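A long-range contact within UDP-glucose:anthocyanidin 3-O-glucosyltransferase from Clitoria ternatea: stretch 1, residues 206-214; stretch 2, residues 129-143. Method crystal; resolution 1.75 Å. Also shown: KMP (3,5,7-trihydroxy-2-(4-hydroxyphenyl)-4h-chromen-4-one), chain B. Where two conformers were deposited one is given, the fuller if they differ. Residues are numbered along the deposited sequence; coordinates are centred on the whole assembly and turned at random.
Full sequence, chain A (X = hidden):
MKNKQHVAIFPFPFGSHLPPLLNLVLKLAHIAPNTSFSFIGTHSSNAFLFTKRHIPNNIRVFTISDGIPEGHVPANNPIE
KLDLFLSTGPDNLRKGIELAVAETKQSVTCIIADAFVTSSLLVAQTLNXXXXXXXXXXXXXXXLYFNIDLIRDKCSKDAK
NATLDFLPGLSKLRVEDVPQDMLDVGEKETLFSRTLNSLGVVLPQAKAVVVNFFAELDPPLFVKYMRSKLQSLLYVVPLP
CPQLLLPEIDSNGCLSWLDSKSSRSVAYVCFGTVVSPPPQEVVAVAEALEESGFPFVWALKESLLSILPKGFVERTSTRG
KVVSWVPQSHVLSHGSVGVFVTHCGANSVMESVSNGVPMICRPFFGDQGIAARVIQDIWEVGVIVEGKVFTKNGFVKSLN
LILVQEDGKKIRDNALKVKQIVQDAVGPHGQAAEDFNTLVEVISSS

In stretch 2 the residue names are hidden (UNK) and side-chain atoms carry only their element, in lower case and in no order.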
# COMPACT_ATOMS: atom_id res chain seq x y z
N ALA A 206 -6.52 9.53 17.76
CA ALA A 206 -5.40 8.61 17.94
C ALA A 206 -4.28 9.26 18.73
O ALA A 206 -3.94 10.43 18.52
CB ALA A 206 -4.88 8.14 16.60
N LYS A 207 -3.68 8.49 19.64
CA LYS A 207 -2.51 8.94 20.38
C LYS A 207 -1.37 9.27 19.42
O LYS A 207 -0.61 10.23 19.62
CB LYS A 207 -2.09 7.85 21.37
CG LYS A 207 -0.80 8.13 22.13
CD LYS A 207 -0.93 9.28 23.10
CE LYS A 207 0.28 9.33 24.03
NZ LYS A 207 0.14 10.36 25.11
N ALA A 208 -1.25 8.47 18.36
CA ALA A 208 -0.32 8.73 17.27
C ALA A 208 -0.83 8.09 15.99
O ALA A 208 -1.56 7.09 16.02
CB ALA A 208 1.08 8.20 17.62
N VAL A 209 -0.46 8.68 14.85
CA VAL A 209 -0.72 8.06 13.57
C VAL A 209 0.65 7.68 13.00
O VAL A 209 1.55 8.52 12.91
CB VAL A 209 -1.46 9.01 12.60
CG1 VAL A 209 -1.56 8.38 11.21
CG2 VAL A 209 -2.85 9.33 13.12
N VAL A 210 0.80 6.40 12.65
CA VAL A 210 2.08 5.89 12.14
C VAL A 210 1.97 5.68 10.63
O VAL A 210 1.14 4.89 10.16
CB VAL A 210 2.44 4.56 12.83
CG1 VAL A 210 3.71 3.96 12.20
CG2 VAL A 210 2.67 4.79 14.31
N VAL A 211 2.78 6.42 9.87
CA VAL A 211 2.73 6.35 8.42
C VAL A 211 3.83 5.43 7.90
O VAL A 211 4.99 5.57 8.28
CB VAL A 211 2.88 7.75 7.76
CG1 VAL A 211 2.87 7.62 6.24
CG2 VAL A 211 1.76 8.68 8.21
N ASN A 212 3.45 4.50 7.03
CA ASN A 212 4.35 3.48 6.51
C ASN A 212 5.08 4.02 5.28
O ASN A 212 4.93 3.51 4.18
CB ASN A 212 3.52 2.25 6.09
CG ASN A 212 4.36 1.00 5.93
OD1 ASN A 212 5.23 0.72 6.76
ND2 ASN A 212 4.11 0.25 4.86
N PHE A 213 5.87 5.07 5.46
CA PHE A 213 6.52 5.72 4.33
C PHE A 213 7.73 6.54 4.78
O PHE A 213 8.14 6.48 5.93
CB PHE A 213 5.51 6.60 3.58
CG PHE A 213 5.90 6.88 2.16
CD1 PHE A 213 6.14 5.83 1.28
CD2 PHE A 213 6.02 8.18 1.70
CE1 PHE A 213 6.50 6.07 -0.04
CE2 PHE A 213 6.39 8.44 0.39
CZ PHE A 213 6.62 7.38 -0.48
N PHE A 214 8.29 7.30 3.85
CA PHE A 214 9.48 8.10 4.10
C PHE A 214 9.08 9.57 4.18
O PHE A 214 8.65 10.16 3.19
CB PHE A 214 10.47 7.92 2.94
CG PHE A 214 10.69 6.47 2.53
CD1 PHE A 214 11.50 5.64 3.29
CD2 PHE A 214 10.10 5.96 1.39
CE1 PHE A 214 11.70 4.31 2.92
CE2 PHE A 214 10.30 4.64 1.00
CZ PHE A 214 11.10 3.82 1.77
N UNK A 129 -7.21 2.91 26.89
CA UNK A 129 -5.82 2.76 26.47
C UNK A 129 -5.58 3.61 25.23
O UNK A 129 -6.53 3.91 24.50
c UNK A 129 -5.46 1.28 26.14
c UNK A 129 -5.63 0.39 27.36
c UNK A 129 -6.29 0.77 24.96
N UNK A 130 -4.32 3.99 24.98
CA UNK A 130 -4.05 4.74 23.74
C UNK A 130 -4.36 3.95 22.48
O UNK A 130 -4.19 2.72 22.42
c UNK A 130 -3.13 3.88 25.84
c UNK A 130 -2.55 5.03 23.83
c UNK A 130 -2.01 4.13 24.89
N UNK A 131 -4.82 4.67 21.45
CA UNK A 131 -5.09 4.08 20.15
C UNK A 131 -4.12 4.65 19.13
O UNK A 131 -4.07 5.87 18.91
c UNK A 131 -7.73 5.77 15.41
c UNK A 131 -7.70 3.19 16.36
c UNK A 131 -6.53 4.40 19.72
c UNK A 131 -7.31 4.24 17.21
c UNK A 131 -8.09 3.40 15.04
c UNK A 131 -7.33 5.56 16.72
c UNK A 131 -6.98 3.66 18.48
n UNK A 131 -7.60 2.02 17.07
c UNK A 131 -8.10 4.70 14.58
c UNK A 131 -7.17 2.32 18.35
N UNK A 132 -3.33 3.77 18.53
CA UNK A 132 -2.32 4.17 17.57
C UNK A 132 -2.79 3.69 16.20
O UNK A 132 -2.98 2.50 15.99
c UNK A 132 0.05 3.87 16.81
c UNK A 132 0.80 3.43 19.77
c UNK A 132 -0.48 4.08 19.27
c UNK A 132 -0.96 3.56 17.91
N UNK A 133 -3.00 4.63 15.28
CA UNK A 133 -3.50 4.28 13.95
C UNK A 133 -2.35 4.09 12.97
O UNK A 133 -1.41 4.90 12.93
c UNK A 133 -4.49 5.34 13.45
N UNK A 134 -2.42 3.03 12.18
CA UNK A 134 -1.38 2.70 11.21
C UNK A 134 -1.92 2.99 9.81
O UNK A 134 -3.06 2.62 9.49
c UNK A 134 2.35 0.73 9.59
c UNK A 134 2.04 -0.21 8.63
c UNK A 134 -0.25 -0.23 9.42
c UNK A 134 0.73 -0.70 8.53
c UNK A 134 1.37 1.20 10.47
c UNK A 134 0.06 0.73 10.39
c UNK A 134 -1.00 1.21 11.36
N UNK A 135 -1.09 3.63 8.98
CA UNK A 135 -1.51 4.06 7.64
C UNK A 135 -0.60 3.47 6.56
O UNK A 135 0.47 4.03 6.27
n UNK A 135 -2.31 7.02 4.26
c UNK A 135 -5.93 6.96 4.97
c UNK A 135 -3.46 6.34 6.07
c UNK A 135 -2.06 6.15 6.32
c UNK A 135 -1.45 5.59 7.57
c UNK A 135 -4.82 7.21 4.22
c UNK A 135 -5.84 6.41 6.26
c UNK A 135 -4.61 6.10 6.82
c UNK A 135 -3.58 6.89 4.78
c UNK A 135 -1.41 6.57 5.20
N UNK A 136 -1.01 2.34 5.96
CA UNK A 136 -0.17 1.71 4.95
C UNK A 136 -0.58 2.10 3.52
O UNK A 136 -0.20 1.44 2.56
c UNK A 136 -2.09 1.45 6.43
c UNK A 136 -0.44 0.22 5.19
c UNK A 136 -1.90 0.20 5.55
N UNK A 137 -1.37 3.15 3.39
CA UNK A 137 -1.83 3.59 2.08
C UNK A 137 -0.95 4.69 1.55
O UNK A 137 0.12 4.95 2.11
c UNK A 137 -4.04 3.17 3.17
c UNK A 137 -3.28 4.04 2.20
n UNK A 137 -4.14 1.89 2.83
o UNK A 137 -4.47 3.61 4.24
N UNK A 138 -1.36 5.33 0.47
CA UNK A 138 -0.60 6.45 -0.05
C UNK A 138 -0.58 7.53 1.03
O UNK A 138 -1.63 7.97 1.50
c UNK A 138 -1.21 5.81 -2.37
c UNK A 138 -1.18 6.96 -1.38
c UNK A 138 -0.34 8.11 -1.93
N UNK A 139 0.62 7.92 1.44
CA UNK A 139 0.78 8.88 2.54
C UNK A 139 -0.05 10.14 2.31
O UNK A 139 -0.82 10.56 3.18
c UNK A 139 2.26 9.25 2.70
o UNK A 139 2.78 9.77 1.48
N UNK A 140 0.06 10.72 1.11
CA UNK A 140 -0.62 11.97 0.79
C UNK A 140 -2.15 11.92 0.88
O UNK A 140 -2.79 12.95 1.10
c UNK A 140 -0.18 12.49 -0.59
s UNK A 140 1.56 12.99 -0.62
N UNK A 141 -2.74 10.74 0.76
CA UNK A 141 -4.20 10.66 0.76
C UNK A 141 -4.79 10.98 2.13
O UNK A 141 -5.98 11.24 2.24
c UNK A 141 -4.69 9.31 0.24
o UNK A 141 -4.42 8.29 1.17
N UNK A 142 -3.96 11.00 3.17
CA UNK A 142 -4.44 11.39 4.51
C UNK A 142 -5.17 12.73 4.50
O UNK A 142 -6.16 12.91 5.22
c UNK A 142 -3.27 11.47 5.51
c UNK A 142 -3.89 9.65 7.07
c UNK A 142 -1.50 10.39 6.87
c UNK A 142 -2.81 10.16 6.13
N UNK A 143 -4.69 13.66 3.69
CA UNK A 143 -5.25 15.00 3.66
C UNK A 143 -6.69 15.05 3.18
O UNK A 143 -7.47 15.88 3.63
o UNK A 143 -3.24 16.30 3.52
c UNK A 143 -4.38 15.92 2.80
C1 KMP B . -9.18 4.73 -0.75
C2 KMP B . -8.06 4.05 -0.30
C3 KMP B . -8.09 2.57 -0.29
C4 KMP B . -9.31 1.87 -0.75
C5 KMP B . -10.38 2.64 -1.17
C6 KMP B . -10.31 4.04 -1.17
C9 KMP B . -6.92 1.78 0.18
C10 KMP B . -7.04 0.30 0.16
C11 KMP B . -8.32 -0.31 -0.32
C14 KMP B . -8.53 -1.79 -0.37
C15 KMP B . -7.67 -2.68 0.27
C16 KMP B . -7.89 -4.05 0.20
C17 KMP B . -8.97 -4.54 -0.52
C18 KMP B . -9.84 -3.66 -1.15
C19 KMP B . -9.62 -2.29 -1.08
O12 KMP B . -9.37 0.49 -0.74
O13 KMP B . -5.88 2.36 0.57
O24 KMP B . -9.19 -5.88 -0.59
O27 KMP B . -5.97 -0.43 0.58
O29 KMP B . -11.39 4.75 -1.59
O30 KMP B . -6.94 4.70 0.11
O HOH W 1 2.45 0.46 2.42

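Position 129 carries three carbons, one bearing the other two, and lies beyond reach of stretch 1; the fork at CB identifies Val-129. At 130 three carbons close a ring onto the backbone N, so this is Pro-130; its CB lies 3.8 Å from CB of Lys-207, whose chain then leads away. Position 131 has one carbon followed by fused five- and six-membered rings holding eight carbons and one nitrogen, the indole of Trp-131. Its CE3 is 3.6 Å from CB of Ala-206, and its backbone O accepts a hydrogen bond from N of Lys-207 (2.7 Å, bent to 136°).

Position 132 shows four carbons forked at the first, one arm two carbons long: Ile-132, since leucine would fork one carbon later. Its CG2 packs 3.7 Å from CG2 of Val-210. A single carbon at 133 means Ala-133. That CB lies 4.2 Å from CB of Ala-206 and 4.3 Å from CG2 of Val-209, while the backbone bonds in both directions: N to O of Ala-208 (2.9 Å), and O from N of Val-210 (2.7 Å, nearly straight at 172°).

At 134, one carbon and a six-carbon ring with no heteroatom give Phe-134; tyrosine would add an oxygen. CD1 is 4.0 Å from CG1 of Val-210 and CZ 3.8 Å from CG of Asn-212. Position 135 again has one carbon and a fused nine-atom ring system with one nitrogen, hence Trp-135. Its backbone N donates to O of Val-210 (2.8 Å) and its O accepts from N of Asn-212 (3.1 Å), but the end of the indole leads away from stretch 1.

Three carbons closing onto N make 136 Pro-136, whose CA is 3.9 Å from CB of Asn-212. A water joins these residues, donating to O of Pro-136 (2.8 Å) and accepting from ND2 of Asn-212 (3.0 Å). Position 137 has two carbons, the second carrying one oxygen and one nitrogen: an amide, Asn-137. It points away from stretch 1, and its ND2 lies 2.9 Å from O13 of KMP. The three-carbon fork at 138 is Val-138; its backbone O receives NE1 of Trp-135 at 3.0 Å.

One carbon and one oxygen at 139 define Ser-139, with CB 3.9 Å from CG1 of Val-211 and OG 3.6 Å from CD2 of Phe-213. Sulfur replaces that oxygen at 140, giving Cys-140. Carbon plus oxygen recurs at 141, Ser-141, whose OG bonds to O of Val-138 (2.8 Å). Four carbons forked at the second make 142 Leu-142, its CD1 3.9 Å from CG2 of Val-211. Position 143, one carbon and one oxygen, is Ser-143, out of reach.

The contact works as a parallel strand pair, with axes at 22° and five backbone hydrogen bonds. Val-210, Ile-132 and Phe-134 pack on one face; Val-209, Val-211 and Ala-133 occupy the other, where Ser-139 and Leu-142 extend the contact to Val-211. Together the stretches bury 755 Å².

Stretch 2 (129-143) VPWIAFWPNVSCSLS
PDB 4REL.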